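Type III Pentaketide Synthase (Neurospora crassa, PDB 3EUO) probably makes pentaketides as a type III polyketide synthase, an acyltransferase of the chalcone and stilbene synthase family within the thiolase-like superfamily. Local coordinates at residues A[261-274]-A[361-375]. Residues are numbered along the deposited sequence; the frame is centred on the assembly and turned at random.
Sequences LAKASLQPTYADLL and VGCAFGPGINVEMCM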
loop_
_atom_site.group_PDB
_atom_site.type_symbol
_atom_site.label_atom_id
_atom_site.label_comp_id
_atom_site.label_asym_id
_atom_site.label_seq_id
_atom_site.Cartn_x
_atom_site.Cartn_y
_atom_site.Cartn_z
ATOM N N LEU A 261 -14.376 -21.982 2.870
ATOM C CA LEU A 261 -13.771 -21.464 1.637
ATOM C C LEU A 261 -12.248 -21.617 1.649
ATOM O O LEU A 261 -11.651 -22.022 0.648
ATOM C CB LEU A 261 -14.163 -19.999 1.408
ATOM C CG LEU A 261 -15.652 -19.680 1.190
ATOM C CD1 LEU A 261 -15.904 -18.178 1.309
ATOM C CD2 LEU A 261 -16.162 -20.210 -0.148
ATOM N N ALA A 262 -11.643 -21.310 2.794
ATOM C CA ALA A 262 -10.199 -21.451 2.977
ATOM C C ALA A 262 -9.775 -22.902 2.819
ATOM O O ALA A 262 -8.878 -23.208 2.026
ATOM C CB ALA A 262 -9.783 -20.917 4.331
ATOM N N LYS A 263 -10.445 -23.800 3.542
ATOM C CA LYS A 263 -10.125 -25.227 3.477
ATOM C C LYS A 263 -10.168 -25.727 2.035
ATOM O O LYS A 263 -9.277 -26.457 1.606
ATOM C CB LYS A 263 -11.071 -26.045 4.362
ATOM C CG LYS A 263 -10.723 -27.530 4.427
ATOM C CD LYS A 263 -11.710 -28.303 5.275
ATOM C CE LYS A 263 -11.423 -29.801 5.215
ATOM N NZ LYS A 263 -12.311 -30.567 6.129
ATOM N N ALA A 264 -11.198 -25.307 1.298
ATOM C CA ALA A 264 -11.404 -25.712 -0.096
ATOM C C ALA A 264 -10.322 -25.219 -1.058
ATOM O O ALA A 264 -10.097 -25.827 -2.109
ATOM C CB ALA A 264 -12.788 -25.261 -0.580
ATOM N N SER A 265 -9.658 -24.123 -0.708
ATOM C CA SER A 265 -8.657 -23.525 -1.592
ATOM C C SER A 265 -7.277 -24.181 -1.513
ATOM O O SER A 265 -6.459 -24.001 -2.419
ATOM C CB SER A 265 -8.525 -22.022 -1.323
ATOM O OG SER A 265 -7.890 -21.783 -0.080
ATOM N N LEU A 266 -7.028 -24.941 -0.446
ATOM C CA LEU A 266 -5.689 -25.488 -0.167
ATOM C C LEU A 266 -5.177 -26.460 -1.233
ATOM O O LEU A 266 -4.107 -26.255 -1.802
ATOM C CB LEU A 266 -5.641 -26.153 1.219
ATOM C CG LEU A 266 -5.770 -25.289 2.486
ATOM C CD1 LEU A 266 -6.058 -26.159 3.682
ATOM C CD2 LEU A 266 -4.518 -24.439 2.742
ATOM N N GLN A 267 -5.947 -27.514 -1.501
ATOM C CA GLN A 267 -5.546 -28.549 -2.461
ATOM C C GLN A 267 -5.226 -27.988 -3.858
ATOM O O GLN A 267 -4.152 -28.272 -4.394
ATOM C CB GLN A 267 -6.590 -29.681 -2.531
ATOM C CG GLN A 267 -6.916 -30.337 -1.173
ATOM C CD GLN A 267 -8.237 -29.874 -0.546
ATOM O OE1 GLN A 267 -9.064 -30.710 -0.141
ATOM N NE2 GLN A 267 -8.437 -28.550 -0.446
ATOM N N PRO A 268 -6.144 -27.187 -4.446
ATOM C CA PRO A 268 -5.901 -26.635 -5.784
ATOM C C PRO A 268 -4.705 -25.680 -5.853
ATOM O O PRO A 268 -3.960 -25.698 -6.837
ATOM C CB PRO A 268 -7.194 -25.869 -6.089
ATOM C CG PRO A 268 -8.204 -26.437 -5.168
ATOM C CD PRO A 268 -7.460 -26.769 -3.931
ATOM N N THR A 269 -4.522 -24.867 -4.817
ATOM C CA THR A 269 -3.405 -23.916 -4.774
ATOM C C THR A 269 -2.078 -24.658 -4.598
ATOM O O THR A 269 -1.107 -24.379 -5.305
ATOM C CB THR A 269 -3.607 -22.850 -3.683
ATOM O OG1 THR A 269 -4.928 -22.307 -3.802
ATOM C CG2 THR A 269 -2.590 -21.719 -3.837
ATOM N N TYR A 270 -2.068 -25.629 -3.689
ATOM C CA TYR A 270 -0.901 -26.481 -3.457
ATOM C C TYR A 270 -0.480 -27.218 -4.733
ATOM O O TYR A 270 0.704 -27.256 -5.062
ATOM C CB TYR A 270 -1.187 -27.478 -2.327
ATOM C CG TYR A 270 -0.201 -28.614 -2.240
ATOM C CD1 TYR A 270 0.974 -28.491 -1.494
ATOM C CD2 TYR A 270 -0.437 -29.813 -2.910
ATOM C CE1 TYR A 270 1.887 -29.528 -1.424
ATOM C CE2 TYR A 270 0.469 -30.858 -2.842
ATOM C CZ TYR A 270 1.623 -30.711 -2.100
ATOM O OH TYR A 270 2.517 -31.751 -2.041
ATOM N N ALA A 271 -1.458 -27.791 -5.441
ATOM C CA ALA A 271 -1.196 -28.550 -6.675
ATOM C C ALA A 271 -0.515 -27.690 -7.734
ATOM O O ALA A 271 0.413 -28.136 -8.412
ATOM C CB ALA A 271 -2.491 -29.152 -7.228
ATOM N N ASP A 272 -0.977 -26.454 -7.864
ATOM C CA ASP A 272 -0.393 -25.502 -8.811
ATOM C C ASP A 272 1.013 -25.068 -8.409
ATOM O O ASP A 272 1.906 -24.982 -9.258
ATOM C CB ASP A 272 -1.315 -24.297 -8.973
ATOM C CG ASP A 272 -2.513 -24.601 -9.858
ATOM O OD1 ASP A 272 -2.466 -25.600 -10.613
ATOM O OD2 ASP A 272 -3.496 -23.840 -9.799
ATOM N N LEU A 273 1.203 -24.808 -7.117
ATOM C CA LEU A 273 2.515 -24.485 -6.564
ATOM C C LEU A 273 3.512 -25.606 -6.833
ATOM O O LEU A 273 4.613 -25.368 -7.338
ATOM C CB LEU A 273 2.414 -24.236 -5.052
ATOM C CG LEU A 273 3.718 -23.971 -4.289
ATOM C CD1 LEU A 273 4.267 -22.601 -4.632
ATOM C CD2 LEU A 273 3.510 -24.103 -2.784
ATOM N N LEU A 274 3.110 -26.827 -6.500
ATOM C CA LEU A 274 3.999 -27.974 -6.609
ATOM C C LEU A 274 4.333 -28.304 -8.066
ATOM O O LEU A 274 5.487 -28.585 -8.382
ATOM C CB LEU A 274 3.398 -29.186 -5.893
ATOM C CG LEU A 274 4.237 -30.460 -5.781
ATOM C CD1 LEU A 274 5.513 -30.217 -4.993
ATOM C CD2 LEU A 274 3.415 -31.544 -5.125
ATOM N N VAL A 361 6.222 -25.349 2.956
ATOM C CA VAL A 361 5.145 -24.667 2.263
ATOM C C VAL A 361 4.624 -23.565 3.180
ATOM O O VAL A 361 4.251 -23.843 4.322
ATOM C CB VAL A 361 4.012 -25.647 1.878
ATOM C CG1 VAL A 361 2.866 -24.910 1.216
ATOM C CG2 VAL A 361 4.544 -26.737 0.949
ATOM N N GLY A 362 4.614 -22.327 2.684
ATOM C CA GLY A 362 4.044 -21.207 3.424
ATOM C C GLY A 362 2.647 -20.949 2.892
ATOM O O GLY A 362 2.423 -21.045 1.691
ATOM N N CYS A 363 1.707 -20.649 3.785
ATOM C CA CYS A 363 0.326 -20.403 3.374
ATOM C C CYS A 363 -0.357 -19.389 4.292
ATOM O O CYS A 363 -0.179 -19.424 5.513
ATOM C CB CYS A 363 -0.455 -21.717 3.338
ATOM S SG CYS A 363 -2.133 -21.573 2.684
ATOM N N ALA A 364 -1.131 -18.486 3.689
ATOM C CA ALA A 364 -1.870 -17.459 4.417
ATOM C C ALA A 364 -3.099 -17.045 3.610
ATOM O O ALA A 364 -3.069 -17.061 2.379
ATOM C CB ALA A 364 -0.983 -16.240 4.685
ATOM N N PHE A 365 -4.178 -16.696 4.308
ATOM C CA PHE A 365 -5.380 -16.147 3.673
ATOM C C PHE A 365 -5.701 -14.818 4.323
ATOM O O PHE A 365 -5.403 -14.615 5.511
ATOM C CB PHE A 365 -6.599 -17.067 3.860
ATOM C CG PHE A 365 -6.336 -18.515 3.562
ATOM C CD1 PHE A 365 -6.507 -19.017 2.274
ATOM C CD2 PHE A 365 -5.938 -19.384 4.570
ATOM C CE1 PHE A 365 -6.266 -20.362 1.995
ATOM C CE2 PHE A 365 -5.688 -20.733 4.304
ATOM C CZ PHE A 365 -5.855 -21.220 3.011
ATOM N N GLY A 366 -6.338 -13.936 3.559
ATOM C CA GLY A 366 -6.842 -12.664 4.084
ATOM C C GLY A 366 -7.972 -12.111 3.224
ATOM O O GLY A 366 -8.414 -12.773 2.273
ATOM N N PRO A 367 -8.459 -10.897 3.556
ATOM C CA PRO A 367 -9.504 -10.231 2.772
ATOM C C PRO A 367 -9.290 -10.334 1.259
ATOM O O PRO A 367 -8.175 -10.110 0.763
ATOM C CB PRO A 367 -9.411 -8.778 3.247
ATOM C CG PRO A 367 -8.997 -8.891 4.672
ATOM C CD PRO A 367 -8.063 -10.092 4.730
ATOM N N GLY A 368 -10.357 -10.689 0.549
ATOM C CA GLY A 368 -10.315 -10.899 -0.897
ATOM C C GLY A 368 -11.453 -11.786 -1.383
ATOM O O GLY A 368 -12.301 -11.331 -2.161
ATOM N N ILE A 369 -11.482 -13.055 -0.968
ATOM C CA ILE A 369 -10.453 -13.687 -0.128
ATOM C C ILE A 369 -9.198 -13.979 -0.943
ATOM O O ILE A 369 -9.267 -14.651 -1.975
ATOM C CB ILE A 369 -10.957 -15.017 0.514
ATOM C CG1 ILE A 369 -12.110 -14.756 1.488
ATOM C CG2 ILE A 369 -9.796 -15.754 1.230
ATOM C CD1 ILE A 369 -12.773 -16.038 2.050
ATOM N N ASN A 370 -8.061 -13.464 -0.473
ATOM C CA ASN A 370 -6.772 -13.708 -1.111
ATOM C C ASN A 370 -6.088 -14.903 -0.478
ATOM O O ASN A 370 -6.029 -15.000 0.747
ATOM C CB ASN A 370 -5.851 -12.496 -0.943
ATOM C CG ASN A 370 -6.256 -11.317 -1.808
ATOM O OD1 ASN A 370 -7.318 -11.314 -2.439
ATOM N ND2 ASN A 370 -5.400 -10.303 -1.841
ATOM N N VAL A 371 -5.565 -15.791 -1.320
ATOM C CA VAL A 371 -4.769 -16.925 -0.871
ATOM C C VAL A 371 -3.328 -16.730 -1.335
ATOM O O VAL A 371 -3.088 -16.409 -2.503
ATOM C CB VAL A 371 -5.299 -18.254 -1.458
ATOM C CG1 VAL A 371 -4.479 -19.432 -0.932
ATOM C CG2 VAL A 371 -6.784 -18.440 -1.151
ATOM N N GLU A 372 -2.381 -16.931 -0.422
ATOM C CA GLU A 372 -0.961 -16.833 -0.721
ATOM C C GLU A 372 -0.277 -18.131 -0.312
ATOM O O GLU A 372 -0.501 -18.625 0.791
ATOM C CB GLU A 372 -0.317 -15.674 0.055
ATOM C CG GLU A 372 -0.864 -14.283 -0.274
ATOM C CD GLU A 372 -0.348 -13.697 -1.595
ATOM O OE1 GLU A 372 0.652 -14.189 -2.160
ATOM O OE2 GLU A 372 -0.947 -12.714 -2.064
ATOM N N MET A 373 0.531 -18.687 -1.208
ATOM C CA MET A 373 1.405 -19.810 -0.859
ATOM C C MET A 373 2.809 -19.543 -1.370
ATOM O O MET A 373 2.990 -18.883 -2.391
ATOM C CB MET A 373 0.908 -21.138 -1.447
ATOM C CG MET A 373 -0.148 -21.853 -0.648
ATOM S SD MET A 373 -0.366 -23.615 -1.101
ATOM C CE MET A 373 -1.952 -23.881 -0.332
ATOM N N CYS A 374 3.800 -20.072 -0.659
ATOM C CA CYS A 374 5.175 -20.040 -1.131
ATOM C C CYS A 374 5.861 -21.368 -0.840
ATOM O O CYS A 374 5.461 -22.103 0.075
ATOM C CB CYS A 374 5.945 -18.876 -0.498
ATOM S SG CYS A 374 6.196 -19.002 1.280
ATOM N N MET A 375 6.874 -21.682 -1.640
ATOM C CA MET A 375 7.718 -22.836 -1.376
ATOM C C MET A 375 9.108 -22.361 -0.982
ATOM O O MET A 375 9.758 -21.637 -1.741
ATOM C CB MET A 375 7.807 -23.745 -2.606
ATOM C CG MET A 375 8.630 -25.020 -2.369
ATOM S SD MET A 375 7.888 -26.227 -1.241
ATOM C CE MET A 375 6.712 -26.978 -2.366
#
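A262 places its CB methyl over the centre of one face of the F365 ring, a CH-pi contact with CB 4.0 Å from the ring centroid and 5° off its normal. L266 comes to the same ring at its edge, CD2 in plane and 3.5 Å from CZ, while the CD2 methyl also touches C363 SG. Further apolar contacts join L261 CD1 to I369 CD1 and L273, through its two methyls, to V361, M373 and M375. M373, its chain extended beyond CG, reaches to the helix backbone, packing against T269 and Y270 CB, with CE 3.5 Å from L266 O and SD near Y270 N. Helix 258-277 thus covers one face of the antiparallel hairpin 359-366/370-378 in the C-terminal half of the thiolase-like fold; helix 145-162 packs on the other, where E372 forms a salt bridge with R151. No hydrogen bond crosses the interface. Instead the hydroxyls of S265 and T269 turn back on their own helix: S265 OG donates a hydrogen bond to A262 O (2.7 Å) in the carbonyl plane, on a lone pair, and lies oblique to the F365 ring, 3.0 Å from its CE1, beside V371 CG2. T269 OG1 bonds S265 O, 28° out of its plane, with T269 N arriving from the opposite face.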